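Local coordinates for secretory-abundant heat soluble protein 1 (Ramazzottius varieornatus, PDB 5XN9) that is a secreted heat-soluble protein that acts as a molecular shield in water-deficient conditions and supports desiccation tolerance in tardigrades, at residues E19-F24 and T129-W133. Residues are numbered along the deposited sequence; the frame is centred on the assembly and turned at random.
Sequences ENFDAF and TAKRW. With ACY (acetic acid), chain L.
The first and last strands of this fatty-acid-binding-protein-like beta barrel pair here, where strand 10-19 gives way to helix 21-27. Glu-19 and Lys-131 form an antiparallel hydrogen-bonded pair. Glu-19 N donates to Lys-131 O at 2.9 Å, and Lys-131 N donates back to Glu-19 O at 3.0 Å. The chain then turns into the helix at Asn-20, yet the Asn-20 side chain adds one more bond to the strand. Its ND2 donates a hydrogen bond to Thr-129 O at 3.0 Å; a chi1 of -154°, which sets CG beside the carbonyl carbon, swings the amide that way. This bond is nearly straight at the hydrogen (171°), although the donor sits above the carbonyl plane. The methyl of Ala-130 packs under the first helical turn: its CB lies 3.6 Å from Phe-24 CB and 4.0 Å from Phe-21 CD1. Beyond the two segments, Tyr-123 meets both phenylalanine rings. On the Glu-19 side, Glu-19 CB lies 4.1 Å from Trp-133 CZ3, at the indole edge. Lys-131 runs alongside Glu-19, but its NZ forms a salt bridge with Glu-120. Arg-132 NH1 donates to O of a bound acetic acid, probably from the crystallisation liquor, at 3.1 Å. Two backbone bonds and the Asn-20 amide thus hold strand 10-19 to strand 128-136, while apolar contacts at Ala-130 seat the helix start.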
# COMPACT_ATOMS: atom_id res chain seq x y z
N GLU A 19 1.34 10.15 -9.93
CA GLU A 19 2.36 11.19 -9.98
C GLU A 19 3.70 10.62 -9.56
O GLU A 19 3.83 10.09 -8.45
CB GLU A 19 1.97 12.36 -9.07
CG GLU A 19 2.93 13.52 -9.11
CD GLU A 19 2.48 14.64 -8.20
OE1 GLU A 19 1.64 15.46 -8.64
OE2 GLU A 19 2.94 14.68 -7.04
N ASN A 20 4.68 10.73 -10.45
CA ASN A 20 6.08 10.41 -10.17
C ASN A 20 6.30 8.95 -9.81
O ASN A 20 7.29 8.61 -9.15
CB ASN A 20 6.66 11.33 -9.08
CG ASN A 20 8.16 11.48 -9.19
OD1 ASN A 20 8.71 11.54 -10.30
ND2 ASN A 20 8.84 11.55 -8.05
N PHE A 21 5.39 8.07 -10.23
CA PHE A 21 5.47 6.68 -9.78
C PHE A 21 6.65 5.95 -10.40
O PHE A 21 7.23 5.07 -9.76
CB PHE A 21 4.16 5.95 -10.08
CG PHE A 21 3.97 4.71 -9.28
CD1 PHE A 21 3.64 4.78 -7.94
CD2 PHE A 21 4.11 3.46 -9.87
CE1 PHE A 21 3.47 3.63 -7.19
CE2 PHE A 21 3.94 2.30 -9.13
CZ PHE A 21 3.61 2.39 -7.78
N ASP A 22 7.03 6.29 -11.64
CA ASP A 22 8.18 5.63 -12.25
C ASP A 22 9.47 5.97 -11.50
O ASP A 22 10.34 5.10 -11.34
CB ASP A 22 8.27 5.99 -13.73
CG ASP A 22 7.32 5.18 -14.59
OD1 ASP A 22 6.43 4.50 -14.03
OD2 ASP A 22 7.45 5.23 -15.83
N ALA A 23 9.61 7.21 -11.03
CA ALA A 23 10.78 7.58 -10.25
C ALA A 23 10.83 6.80 -8.95
O ALA A 23 11.92 6.41 -8.49
CB ALA A 23 10.77 9.08 -9.97
N PHE A 24 9.67 6.56 -8.33
CA PHE A 24 9.63 5.76 -7.12
C PHE A 24 10.03 4.32 -7.41
O PHE A 24 10.85 3.73 -6.70
CB PHE A 24 8.24 5.83 -6.50
CG PHE A 24 8.05 4.88 -5.36
CD1 PHE A 24 8.62 5.13 -4.12
CD2 PHE A 24 7.31 3.72 -5.53
CE1 PHE A 24 8.44 4.25 -3.07
CE2 PHE A 24 7.14 2.83 -4.48
CZ PHE A 24 7.70 3.10 -3.25
N THR A 129 9.36 10.80 -3.75
CA THR A 129 7.98 10.64 -3.34
C THR A 129 7.10 10.44 -4.57
O THR A 129 7.24 11.16 -5.57
CB THR A 129 7.50 11.91 -2.63
OG1 THR A 129 8.39 12.20 -1.54
CG2 THR A 129 6.08 11.74 -2.11
N ALA A 130 6.20 9.47 -4.50
CA ALA A 130 5.19 9.29 -5.53
C ALA A 130 3.81 9.28 -4.89
O ALA A 130 3.66 9.07 -3.68
CB ALA A 130 5.40 8.00 -6.34
N LYS A 131 2.79 9.51 -5.71
CA LYS A 131 1.43 9.52 -5.22
C LYS A 131 0.53 8.81 -6.21
O LYS A 131 0.76 8.82 -7.42
CB LYS A 131 0.92 10.95 -5.02
CG LYS A 131 1.51 11.62 -3.80
CD LYS A 131 1.04 13.05 -3.70
CE LYS A 131 1.56 13.71 -2.44
NZ LYS A 131 0.87 13.15 -1.25
N ARG A 132 -0.52 8.20 -5.67
CA ARG A 132 -1.51 7.54 -6.50
C ARG A 132 -2.86 7.74 -5.84
O ARG A 132 -2.96 7.70 -4.61
CB ARG A 132 -1.15 6.07 -6.59
CG ARG A 132 -1.67 5.43 -7.78
CD ARG A 132 -1.13 4.06 -7.93
NE ARG A 132 -1.72 3.49 -9.11
CZ ARG A 132 -1.76 2.19 -9.37
NH1 ARG A 132 -1.23 1.32 -8.52
NH2 ARG A 132 -2.33 1.79 -10.49
N TRP A 133 -3.89 7.99 -6.64
CA TRP A 133 -5.22 8.26 -6.11
C TRP A 133 -6.15 7.10 -6.41
O TRP A 133 -6.12 6.53 -7.51
CB TRP A 133 -5.78 9.57 -6.67
CG TRP A 133 -5.10 10.74 -6.05
CD1 TRP A 133 -5.52 11.46 -4.97
CD2 TRP A 133 -3.84 11.31 -6.44
NE1 TRP A 133 -4.62 12.45 -4.67
CE2 TRP A 133 -3.58 12.38 -5.56
CE3 TRP A 133 -2.91 11.03 -7.44
CZ2 TRP A 133 -2.44 13.18 -5.66
CZ3 TRP A 133 -1.78 11.81 -7.54
CH2 TRP A 133 -1.55 12.88 -6.66
C ACY L . 0.31 0.05 -4.95
O ACY L . 0.43 0.87 -5.89
OXT ACY L . 0.05 0.37 -3.77
CH3 ACY L . 0.47 -1.41 -5.26